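Local coordinates for protein putative oxidoreductase YfjR (Streptomyces aurantiacus, PDB 4OQZ) that reduces imines to amines and can drive S-selective reductive amination of ketones, probably drawing hydride from NADPH bound to its Rossmann domain, at residues A16-Y21 and Y26-W31; K47-A50 and Q54-S57; L64-Y69 and Y73-G78; W184-L189 and A198-Y203. One frame throughout, in Å; residues are numbered along the deposited sequence.

Interaction 1: A16-Y21 and Y26-W31; sequences AMAAAY and YEVTLW
In the first beta-alpha-beta unit of the Rossmann domain, helix 12-23 lies against strand 27-31, and the corner between them is filled by two rings, Tyr21 on the helix and Tyr26 just before the strand. They form a T-shaped stack with centroids 4.8 Å apart and planes at 78°. Tyr21 supplies the edge: its CD1 stands 3.4 Å above the plane of the Tyr26 ring, over the ring centre. With CG anti to its own carbonyl carbon (chi1 -77°), Tyr26 carries its ring beside the backbone N, and that N donates to Tyr21 O over 2.9 Å, tilted 31° from the carbonyl plane. One short link thus closes the turn and sets the two rings against each other, while Tyr26 CB rests 3.2 Å from the same Tyr21 O. Were Tyr26 cut back to an alanine, the CD1 edge of Tyr21 is likely to lose the ring it rests on, with a gap opening beside Val150 of helix 138-151. The hydroxyl of Tyr21 reaches past this stack to the carbonyl O of Ala147, which fixes the far end of its ring. Further along the strand the contact is aliphatic: Val28 CG2 meets Tyr21 CB at 3.6 Å, and Leu30 CD2 reaches Ala18 CB at 3.7 Å. Small alanine on the helix and branched residues on the strand bring the two axes to 8.9 Å, running nearly antiparallel, as in the helix-to-strand return of a classical Rossmann beta-alpha-beta crossover.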
loop_
_atom_site.group_PDB
_atom_site.type_symbol
_atom_site.label_atom_id
_atom_site.label_comp_id
_atom_site.label_asym_id
_atom_site.label_seq_id
_atom_site.Cartn_x
_atom_site.Cartn_y
_atom_site.Cartn_z
ATOM N N ALA A 16 17.366 3.867 22.239
ATOM C CA ALA A 16 16.514 2.708 22.528
ATOM C C ALA A 16 17.336 1.402 22.539
ATOM O O ALA A 16 17.068 0.536 23.385
ATOM C CB ALA A 16 15.365 2.630 21.560
ATOM N N MET A 17 18.362 1.301 21.660
ATOM C CA MET A 17 19.264 0.134 21.548
ATOM C C MET A 17 20.090 -0.021 22.841
ATOM O O MET A 17 20.052 -1.082 23.469
ATOM C CB MET A 17 20.191 0.244 20.302
ATOM C CG MET A 17 19.430 0.126 18.998
ATOM S SD MET A 17 20.393 0.533 17.518
ATOM C CE MET A 17 19.019 0.690 16.310
ATOM N N ALA A 18 20.771 1.047 23.272
ATOM C CA ALA A 18 21.517 1.061 24.541
ATOM C C ALA A 18 20.673 0.649 25.775
ATOM O O ALA A 18 21.143 -0.147 26.584
ATOM C CB ALA A 18 22.158 2.411 24.757
ATOM N N ALA A 19 19.434 1.146 25.892
ATOM C CA ALA A 19 18.511 0.827 26.992
ATOM C C ALA A 19 18.113 -0.670 26.968
ATOM O O ALA A 19 18.027 -1.289 28.030
ATOM C CB ALA A 19 17.263 1.707 26.908
ATOM N N ALA A 20 17.902 -1.250 25.759
ATOM C CA ALA A 20 17.623 -2.678 25.572
ATOM C C ALA A 20 18.860 -3.487 26.023
ATOM O O ALA A 20 18.707 -4.463 26.766
ATOM C CB ALA A 20 17.320 -2.959 24.116
ATOM N N TYR A 21 20.088 -3.023 25.657
ATOM C CA TYR A 21 21.310 -3.677 26.131
ATOM C C TYR A 21 21.467 -3.597 27.651
ATOM O O TYR A 21 21.765 -4.611 28.278
ATOM C CB TYR A 21 22.565 -3.182 25.382
ATOM C CG TYR A 21 22.723 -3.790 24.010
ATOM C CD1 TYR A 21 23.055 -5.134 23.851
ATOM C CD2 TYR A 21 22.560 -3.020 22.861
ATOM C CE1 TYR A 21 23.189 -5.706 22.580
ATOM C CE2 TYR A 21 22.700 -3.576 21.589
ATOM C CZ TYR A 21 22.999 -4.924 21.452
ATOM O OH TYR A 21 23.138 -5.469 20.194
ATOM N N TYR A 26 23.822 -5.978 29.863
ATOM C CA TYR A 26 25.064 -5.692 29.134
ATOM C C TYR A 26 25.805 -4.516 29.732
ATOM O O TYR A 26 25.212 -3.492 30.062
ATOM C CB TYR A 26 24.796 -5.393 27.649
ATOM C CG TYR A 26 24.513 -6.593 26.779
ATOM C CD1 TYR A 26 23.263 -7.214 26.796
ATOM C CD2 TYR A 26 25.442 -7.032 25.847
ATOM C CE1 TYR A 26 22.976 -8.287 25.950
ATOM C CE2 TYR A 26 25.165 -8.097 24.989
ATOM C CZ TYR A 26 23.936 -8.732 25.056
ATOM O OH TYR A 26 23.674 -9.799 24.231
ATOM N N GLU A 27 27.128 -4.661 29.841
ATOM C CA GLU A 27 28.037 -3.608 30.233
ATOM C C GLU A 27 28.038 -2.686 29.002
ATOM O O GLU A 27 28.442 -3.116 27.922
ATOM C CB GLU A 27 29.436 -4.204 30.477
ATOM C CG GLU A 27 29.497 -5.234 31.596
ATOM C CD GLU A 27 30.778 -6.041 31.626
ATOM O OE1 GLU A 27 31.749 -5.578 32.263
ATOM O OE2 GLU A 27 30.819 -7.130 31.007
ATOM N N VAL A 28 27.462 -1.475 29.116
ATOM C CA VAL A 28 27.347 -0.588 27.938
ATOM C C VAL A 28 28.291 0.637 27.918
ATOM O O VAL A 28 28.282 1.433 28.856
ATOM C CB VAL A 28 25.868 -0.221 27.619
ATOM C CG1 VAL A 28 25.764 0.656 26.375
ATOM C CG2 VAL A 28 25.031 -1.479 27.419
ATOM N N THR A 29 29.049 0.791 26.804
ATOM C CA THR A 29 29.944 1.929 26.529
ATOM C C THR A 29 29.311 2.727 25.392
ATOM O O THR A 29 28.824 2.134 24.432
ATOM C CB THR A 29 31.385 1.466 26.217
ATOM O OG1 THR A 29 31.828 0.620 27.275
ATOM C CG2 THR A 29 32.363 2.634 26.084
ATOM N N LEU A 30 29.253 4.060 25.524
ATOM C CA LEU A 30 28.600 4.918 24.523
ATOM C C LEU A 30 29.516 5.997 23.942
ATOM O O LEU A 30 30.589 6.254 24.466
ATOM C CB LEU A 30 27.388 5.661 25.153
ATOM C CG LEU A 30 26.350 4.911 25.978
ATOM C CD1 LEU A 30 25.565 5.887 26.814
ATOM C CD2 LEU A 30 25.398 4.140 25.093
ATOM N N TRP A 31 29.013 6.663 22.885
ATOM C CA TRP A 31 29.516 7.866 22.244
ATOM C C TRP A 31 28.434 8.579 21.410
ATOM O O TRP A 31 27.633 7.924 20.740
ATOM C CB TRP A 31 30.810 7.666 21.443
ATOM C CG TRP A 31 31.472 8.986 21.167
ATOM C CD1 TRP A 31 32.204 9.731 22.046
ATOM C CD2 TRP A 31 31.265 9.815 20.014
ATOM N NE1 TRP A 31 32.533 10.944 21.481
ATOM C CE2 TRP A 31 31.966 11.023 20.235
ATOM C CE3 TRP A 31 30.550 9.654 18.811
ATOM C CZ2 TRP A 31 32.011 12.046 19.279
ATOM C CZ3 TRP A 31 30.594 10.669 17.867
ATOM C CH2 TRP A 31 31.331 11.842 18.097
#

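Interaction 2: K47-A50 and Q54-S57; sequences KLAA and QALS
An extended backbone at Ala49 (phi -86°, psi 156°) turns its CB onto the first turn of the short helix 52-57, where Ala55, in helical conformation, receives it. The methyl of Ala49 settles over the backbone N of Ala55: its CB is 3.7 Å from Ala55 N and 3.9 Å from Ala55 CB. Behind these methyls the two chains run close, the CA atoms of Ala49 and Ala55 being 5.4 Å apart. The two methyls do not meet head on, because the CB of Ala55 lies across the approach, so the Ala49 group touches backbone and side chain of the same residue together. Gln54 adds just its first carbon, with its CB 4.2 Å from Ala49 CB. Its CG stands anti to the carbonyl carbon (chi1 -66°), and the rest of the chain bends off, leading the amide to the exposed outer side of the helix. In Rossmann terms this is the passage from the edge strand 47-48, one of the two outermost in this chain, into the helix that leads on to strand 61-64. Just past that strand, Ala49 keeps a backbone bond to Leu30 of strand 27-31. Ala55 is held from more than one direction, since its methyl also packs on Ile8 of strand 4-8 and its carbonyl O takes a hydrogen bond from Thr6 OG1.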
loop_
_atom_site.group_PDB
_atom_site.type_symbol
_atom_site.label_atom_id
_atom_site.label_comp_id
_atom_site.label_asym_id
_atom_site.label_seq_id
_atom_site.Cartn_x
_atom_site.Cartn_y
_atom_site.Cartn_z
ATOM N N LYS A 47 28.382 3.766 30.310
ATOM C CA LYS A 47 29.632 4.531 30.422
ATOM C C LYS A 47 29.788 5.399 29.178
ATOM O O LYS A 47 29.717 4.884 28.053
ATOM C CB LYS A 47 30.856 3.598 30.585
ATOM C CG LYS A 47 30.640 2.410 31.523
ATOM C CD LYS A 47 31.692 1.333 31.311
ATOM C CE LYS A 47 31.480 0.133 32.203
ATOM N NZ LYS A 47 32.656 -0.781 32.184
ATOM N N LEU A 48 29.952 6.712 29.376
ATOM C CA LEU A 48 30.120 7.676 28.290
ATOM C C LEU A 48 31.597 7.741 27.939
ATOM O O LEU A 48 32.407 7.975 28.831
ATOM C CB LEU A 48 29.656 9.062 28.772
ATOM C CG LEU A 48 29.210 10.080 27.720
ATOM C CD1 LEU A 48 28.201 11.044 28.320
ATOM C CD2 LEU A 48 30.378 10.913 27.221
ATOM N N ALA A 49 31.970 7.552 26.664
ATOM C CA ALA A 49 33.391 7.676 26.293
ATOM C C ALA A 49 33.706 9.145 26.005
ATOM O O ALA A 49 32.793 9.917 25.699
ATOM C CB ALA A 49 33.704 6.820 25.074
ATOM N N ALA A 50 34.983 9.557 26.125
ATOM C CA ALA A 50 35.300 10.951 25.832
ATOM C C ALA A 50 35.534 11.158 24.338
ATOM O O ALA A 50 35.431 12.289 23.854
ATOM C CB ALA A 50 36.494 11.406 26.637
ATOM N N GLN A 54 38.037 5.461 22.243
ATOM C CA GLN A 54 37.812 4.790 23.523
ATOM C C GLN A 54 36.525 3.984 23.488
ATOM O O GLN A 54 36.485 2.886 24.045
ATOM C CB GLN A 54 37.794 5.805 24.670
ATOM C CG GLN A 54 39.153 6.488 24.889
ATOM C CD GLN A 54 40.154 5.630 25.626
ATOM O OE1 GLN A 54 39.868 5.093 26.706
ATOM N NE2 GLN A 54 41.380 5.546 25.097
ATOM N N ALA A 55 35.492 4.505 22.795
ATOM C CA ALA A 55 34.216 3.805 22.615
ATOM C C ALA A 55 34.455 2.507 21.825
ATOM O O ALA A 55 33.964 1.466 22.251
ATOM C CB ALA A 55 33.219 4.697 21.891
ATOM N N LEU A 56 35.257 2.561 20.729
ATOM C CA LEU A 56 35.598 1.419 19.852
ATOM C C LEU A 56 36.448 0.343 20.529
ATOM O O LEU A 56 36.091 -0.832 20.490
ATOM C CB LEU A 56 36.346 1.877 18.579
ATOM C CG LEU A 56 35.594 2.744 17.584
ATOM C CD1 LEU A 56 36.556 3.520 16.738
ATOM C CD2 LEU A 56 34.682 1.930 16.717
ATOM N N SER A 57 37.579 0.739 21.129
ATOM C CA SER A 57 38.491 -0.204 21.773
ATOM C C SER A 57 37.967 -0.876 23.055
ATOM O O SER A 57 38.594 -1.820 23.544
ATOM C CB SER A 57 39.886 0.404 21.951
ATOM O OG SER A 57 39.838 1.734 22.439
#

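Interaction 3: L64-Y69 and Y73-G78; sequences LSLIDY and YGVLEG
Tyr73, one turn into helix 69-75, brings its CD2-CE2 side obliquely up to the carbonyl O of Tyr69. From CB outward the side chain first closes on this oxygen and then recedes: CB is 4.7 Å from Tyr69 O, CG 4.1 Å, CD2 3.0 Å, CE2 3.2 Å, and CZ already 4.4 Å, after which the hydroxyl continues past. With CG anti to the carbonyl carbon (chi1 -60°), the ring hangs beside the backbone N and reaches back toward the preceding turn. That turn is loose: Tyr73 N stays 3.6 Å from Tyr69 O, and no backbone hydrogen bond joins them, in keeping with a short helix whose backbone bonds are poor. Replacing this tyrosine by a glycine is likely to deprive Ala101 of helix 96-108 of the ring it packs on, and the Tyr69 carbonyl of its close neighbour. Farther along, the contact turns aliphatic, with Leu66 CD2 touching Val75 CG2 at 3.7 Å. Val75 holds CG1 anti to its backbone N, which leaves CG2 on the side that Leu66 crosses. The loop that follows Leu66 leads into the helix, with Asp68 at the N-cap and its OD2 bonded to Ala71 N. Leu66 also touches the probable GxGxxG motif of the Rossmann type. A carbonyl O close to two ring carbons, together with a single methyl pair, implies a van der Waals and weakly polar contact, while hydrogen bonds to residues outside the two segments, such as Asp68 to Ala71 and Leu66 N to Ser92 OG, supply polar ties.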
loop_
_atom_site.group_PDB
_atom_site.type_symbol
_atom_site.label_atom_id
_atom_site.label_comp_id
_atom_site.label_asym_id
_atom_site.label_seq_id
_atom_site.Cartn_x
_atom_site.Cartn_y
_atom_site.Cartn_z
ATOM N N LEU A 64 26.561 0.801 15.485
ATOM C CA LEU A 64 26.509 2.162 14.937
ATOM C C LEU A 64 25.074 2.535 14.510
ATOM O O LEU A 64 24.439 1.810 13.749
ATOM C CB LEU A 64 27.473 2.362 13.768
ATOM C CG LEU A 64 28.927 2.040 14.034
ATOM C CD1 LEU A 64 29.520 1.337 12.875
ATOM C CD2 LEU A 64 29.709 3.296 14.386
ATOM N N SER A 65 24.576 3.663 15.026
ATOM C CA SER A 65 23.261 4.200 14.689
ATOM C C SER A 65 23.397 5.700 14.439
ATOM O O SER A 65 22.998 6.522 15.263
ATOM C CB SER A 65 22.235 3.915 15.784
ATOM O OG SER A 65 20.954 4.139 15.214
ATOM N N LEU A 66 24.014 6.038 13.300
ATOM C CA LEU A 66 24.263 7.413 12.873
ATOM C C LEU A 66 23.252 7.840 11.802
ATOM O O LEU A 66 22.386 7.043 11.427
ATOM C CB LEU A 66 25.714 7.530 12.371
ATOM C CG LEU A 66 26.737 8.095 13.366
ATOM C CD1 LEU A 66 27.083 7.095 14.481
ATOM C CD2 LEU A 66 28.001 8.486 12.646
ATOM N N ILE A 67 23.337 9.099 11.332
ATOM C CA ILE A 67 22.416 9.666 10.336
ATOM C C ILE A 67 22.418 8.846 9.037
ATOM O O ILE A 67 21.359 8.424 8.561
ATOM C CB ILE A 67 22.710 11.181 10.079
ATOM C CG1 ILE A 67 22.940 11.955 11.404
ATOM C CG2 ILE A 67 21.592 11.834 9.246
ATOM C CD1 ILE A 67 24.235 12.905 11.419
ATOM N N ASP A 68 23.618 8.594 8.504
ATOM C CA ASP A 68 23.861 7.894 7.244
ATOM C C ASP A 68 25.321 7.370 7.224
ATOM O O ASP A 68 26.020 7.490 8.237
ATOM C CB ASP A 68 23.640 8.904 6.092
ATOM C CG ASP A 68 24.253 10.280 6.350
ATOM O OD1 ASP A 68 23.488 11.257 6.458
ATOM O OD2 ASP A 68 25.481 10.360 6.526
ATOM N N TYR A 69 25.785 6.806 6.070
ATOM C CA TYR A 69 27.164 6.330 5.935
ATOM C C TYR A 69 28.141 7.482 5.830
ATOM O O TYR A 69 29.253 7.359 6.327
ATOM C CB TYR A 69 27.341 5.299 4.797
ATOM C CG TYR A 69 26.601 4.002 5.056
ATOM C CD1 TYR A 69 26.980 3.151 6.090
ATOM C CD2 TYR A 69 25.507 3.636 4.281
ATOM C CE1 TYR A 69 26.289 1.969 6.344
ATOM C CE2 TYR A 69 24.790 2.470 4.545
ATOM C CZ TYR A 69 25.189 1.636 5.576
ATOM O OH TYR A 69 24.485 0.491 5.854
ATOM N N TYR A 73 32.134 8.180 8.408
ATOM C CA TYR A 73 33.535 8.500 8.094
ATOM C C TYR A 73 34.147 9.570 9.005
ATOM O O TYR A 73 35.378 9.652 9.114
ATOM C CB TYR A 73 33.705 8.868 6.612
ATOM C CG TYR A 73 33.305 7.754 5.671
ATOM C CD1 TYR A 73 34.203 6.746 5.328
ATOM C CD2 TYR A 73 32.022 7.695 5.135
ATOM C CE1 TYR A 73 33.831 5.703 4.479
ATOM C CE2 TYR A 73 31.635 6.654 4.292
ATOM C CZ TYR A 73 32.545 5.664 3.962
ATOM O OH TYR A 73 32.161 4.652 3.118
ATOM N N GLY A 74 33.282 10.368 9.638
ATOM C CA GLY A 74 33.650 11.412 10.588
ATOM C C GLY A 74 34.040 10.831 11.933
ATOM O O GLY A 74 35.025 11.271 12.533
ATOM N N VAL A 75 33.260 9.826 12.417
ATOM C CA VAL A 75 33.521 9.116 13.675
ATOM C C VAL A 75 34.899 8.425 13.575
ATOM O O VAL A 75 35.766 8.628 14.428
ATOM C CB VAL A 75 32.364 8.136 14.030
ATOM C CG1 VAL A 75 32.792 7.081 15.047
ATOM C CG2 VAL A 75 31.141 8.896 14.534
ATOM N N LEU A 76 35.111 7.692 12.477
ATOM C CA LEU A 76 36.338 6.956 12.184
ATOM C C LEU A 76 37.552 7.841 11.853
ATOM O O LEU A 76 38.675 7.340 11.884
ATOM C CB LEU A 76 36.068 5.928 11.066
ATOM C CG LEU A 76 35.493 4.553 11.488
ATOM C CD1 LEU A 76 34.058 4.645 11.971
ATOM C CD2 LEU A 76 35.562 3.570 10.343
ATOM N N GLU A 77 37.336 9.149 11.577
ATOM C CA GLU A 77 38.379 10.123 11.221
ATOM C C GLU A 77 39.406 10.425 12.338
ATOM O O GLU A 77 39.407 11.517 12.920
ATOM C CB GLU A 77 37.753 11.412 10.653
ATOM C CG GLU A 77 38.522 11.988 9.476
ATOM C CD GLU A 77 38.734 13.491 9.475
ATOM O OE1 GLU A 77 37.932 14.214 10.109
ATOM O OE2 GLU A 77 39.698 13.949 8.817
ATOM N N GLY A 78 40.304 9.469 12.575
ATOM C CA GLY A 78 41.359 9.557 13.584
ATOM C C GLY A 78 41.350 8.390 14.556
ATOM O O GLY A 78 42.256 8.256 15.383
#

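Interaction 4: W184-L189 and A198-Y203; sequences WQAVAL and ADIAPY
Ile200 meets segment 184-189 through one methyl, CD1, which comes down between Ala186 and Val187. Its CG1 occupies the crowded position between the backbone N and the carbonyl carbon (chi1 70°), and the next torsion is fully extended (chi2 174°), so the chain projects straight from helix 197-209 to its neighbour. There CD1 lies over the peptide link, 3.5 Å from Ala186 O and 3.6 Å from Val187 N. Side-chain carbons flank it: Ala186 CB stands 3.8 Å from CD1, and Val187 CG2 is 4.0 Å away. Val187 has CG1 anti to its backbone N (chi1 175°), which turns CG2 to the side from which the isoleucine arrives. The Ile200 side chain also touches Tyr183 and Ala190 of the same long helix, 163-191. On other sides the two helices serve the dimer: Trp184 meets Tyr218 of the second subunit edge-to-face, and Tyr203 bonds through OH to Asp156 of that subunit. Between the segments themselves the chemistry is dispersive throughout, so what they contribute to the helix pair is close apolar fit with no polar bond between them.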
loop_
_atom_site.group_PDB
_atom_site.type_symbol
_atom_site.label_atom_id
_atom_site.label_comp_id
_atom_site.label_asym_id
_atom_site.label_seq_id
_atom_site.Cartn_x
_atom_site.Cartn_y
_atom_site.Cartn_z
ATOM N N TRP A 184 -2.996 8.956 3.366
ATOM C CA TRP A 184 -3.173 10.414 3.567
ATOM C C TRP A 184 -4.110 10.932 2.485
ATOM O O TRP A 184 -4.970 11.744 2.775
ATOM C CB TRP A 184 -1.859 11.211 3.536
ATOM C CG TRP A 184 -0.779 10.890 4.540
ATOM C CD1 TRP A 184 0.525 11.280 4.456
ATOM C CD2 TRP A 184 -0.911 10.213 5.804
ATOM N NE1 TRP A 184 1.230 10.822 5.543
ATOM C CE2 TRP A 184 0.372 10.179 6.395
ATOM C CE3 TRP A 184 -1.969 9.559 6.464
ATOM C CZ2 TRP A 184 0.619 9.551 7.623
ATOM C CZ3 TRP A 184 -1.722 8.962 7.689
ATOM C CH2 TRP A 184 -0.443 8.961 8.253
ATOM N N GLN A 185 -4.008 10.371 1.252
ATOM C CA GLN A 185 -4.914 10.716 0.160
ATOM C C GLN A 185 -6.390 10.308 0.425
ATOM O O GLN A 185 -7.303 11.058 0.074
ATOM C CB GLN A 185 -4.414 10.112 -1.156
ATOM C CG GLN A 185 -5.216 10.560 -2.360
ATOM C CD GLN A 185 -4.890 11.953 -2.813
ATOM O OE1 GLN A 185 -3.730 12.387 -2.810
ATOM N NE2 GLN A 185 -5.913 12.685 -3.219
ATOM N N ALA A 186 -6.602 9.132 1.041
ATOM C CA ALA A 186 -7.912 8.574 1.395
ATOM C C ALA A 186 -8.557 9.442 2.468
ATOM O O ALA A 186 -9.737 9.791 2.356
ATOM C CB ALA A 186 -7.737 7.149 1.923
ATOM N N VAL A 187 -7.781 9.779 3.511
ATOM C CA VAL A 187 -8.217 10.684 4.615
ATOM C C VAL A 187 -8.692 12.004 4.068
ATOM O O VAL A 187 -9.811 12.420 4.396
ATOM C CB VAL A 187 -7.194 10.786 5.784
ATOM C CG1 VAL A 187 -7.613 11.817 6.839
ATOM C CG2 VAL A 187 -7.032 9.426 6.461
ATOM N N ALA A 188 -7.898 12.618 3.157
ATOM C CA ALA A 188 -8.235 13.902 2.539
ATOM C C ALA A 188 -9.519 13.843 1.717
ATOM O O ALA A 188 -10.341 14.748 1.846
ATOM C CB ALA A 188 -7.075 14.441 1.707
ATOM N N LEU A 189 -9.740 12.764 0.930
ATOM C CA LEU A 189 -10.963 12.653 0.127
ATOM C C LEU A 189 -12.221 12.422 0.973
ATOM O O LEU A 189 -13.242 13.063 0.741
ATOM C CB LEU A 189 -10.829 11.580 -0.982
ATOM C CG LEU A 189 -12.045 11.363 -1.897
ATOM C CD1 LEU A 189 -12.263 12.542 -2.852
ATOM C CD2 LEU A 189 -11.898 10.092 -2.682
ATOM N N ALA A 198 -10.659 7.526 11.350
ATOM C CA ALA A 198 -11.033 6.307 12.080
ATOM C C ALA A 198 -12.244 5.603 11.453
ATOM O O ALA A 198 -12.493 4.434 11.755
ATOM C CB ALA A 198 -11.322 6.646 13.543
ATOM N N ASP A 199 -13.018 6.333 10.632
ATOM C CA ASP A 199 -14.194 5.846 9.938
ATOM C C ASP A 199 -13.721 4.929 8.796
ATOM O O ASP A 199 -14.261 3.845 8.607
ATOM C CB ASP A 199 -14.990 7.023 9.325
ATOM C CG ASP A 199 -15.872 7.833 10.261
ATOM O OD1 ASP A 199 -15.548 7.912 11.460
ATOM O OD2 ASP A 199 -16.832 8.465 9.770
ATOM N N ILE A 200 -12.695 5.377 8.060
ATOM C CA ILE A 200 -12.113 4.662 6.926
ATOM C C ILE A 200 -10.976 3.731 7.359
ATOM O O ILE A 200 -10.643 2.807 6.621
ATOM C CB ILE A 200 -11.738 5.629 5.755
ATOM C CG1 ILE A 200 -10.539 6.546 6.093
ATOM C CG2 ILE A 200 -12.978 6.414 5.259
ATOM C CD1 ILE A 200 -10.075 7.391 4.901
ATOM N N ALA A 201 -10.411 3.934 8.572
ATOM C CA ALA A 201 -9.335 3.055 9.064
ATOM C C ALA A 201 -9.621 1.533 8.901
ATOM O O ALA A 201 -8.719 0.814 8.451
ATOM C CB ALA A 201 -8.986 3.366 10.514
ATOM N N PRO A 202 -10.810 1.001 9.306
ATOM C CA PRO A 202 -11.033 -0.446 9.158
ATOM C C PRO A 202 -10.976 -0.916 7.702
ATOM O O PRO A 202 -10.388 -1.951 7.427
ATOM C CB PRO A 202 -12.426 -0.670 9.773
ATOM C CG PRO A 202 -12.723 0.576 10.560
ATOM C CD PRO A 202 -12.010 1.669 9.860
ATOM N N TYR A 203 -11.536 -0.127 6.785
ATOM C CA TYR A 203 -11.564 -0.412 5.361
ATOM C C TYR A 203 -10.181 -0.436 4.733
ATOM O O TYR A 203 -9.883 -1.332 3.944
ATOM C CB TYR A 203 -12.490 0.589 4.656
ATOM C CG TYR A 203 -13.942 0.432 5.072
ATOM C CD1 TYR A 203 -14.699 -0.650 4.636
ATOM C CD2 TYR A 203 -14.550 1.353 5.921
ATOM C CE1 TYR A 203 -16.019 -0.824 5.047
ATOM C CE2 TYR A 203 -15.889 1.217 6.299
ATOM C CZ TYR A 203 -16.623 0.126 5.854
ATOM O OH TYR A 203 -17.942 -0.030 6.223
#

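Overall arrangement
The four contacts follow one another in series along the chain and divide between two domains. Interactions 1, 2 and 3 belong to the Rossmann domain. The first two, with centres about 12 Å apart, share neighbouring strands 27-31 and 47-48 of one sheet, probably joined by backbone bonds of Lys47 with Val28 and Leu30. Trp31, at the end of segment 26-31, packs with its CB on Ala55 of interaction 2 and with its indole on Val75 of interaction 3, whose centre lies about 18 Å from that of interaction 1. Interaction 4 stands apart in the helical C-terminal domain, its centre about 39 to 48 Å from the others. The nucleotide-binding fold is thus knit locally, while the distant helix pair faces the second subunit.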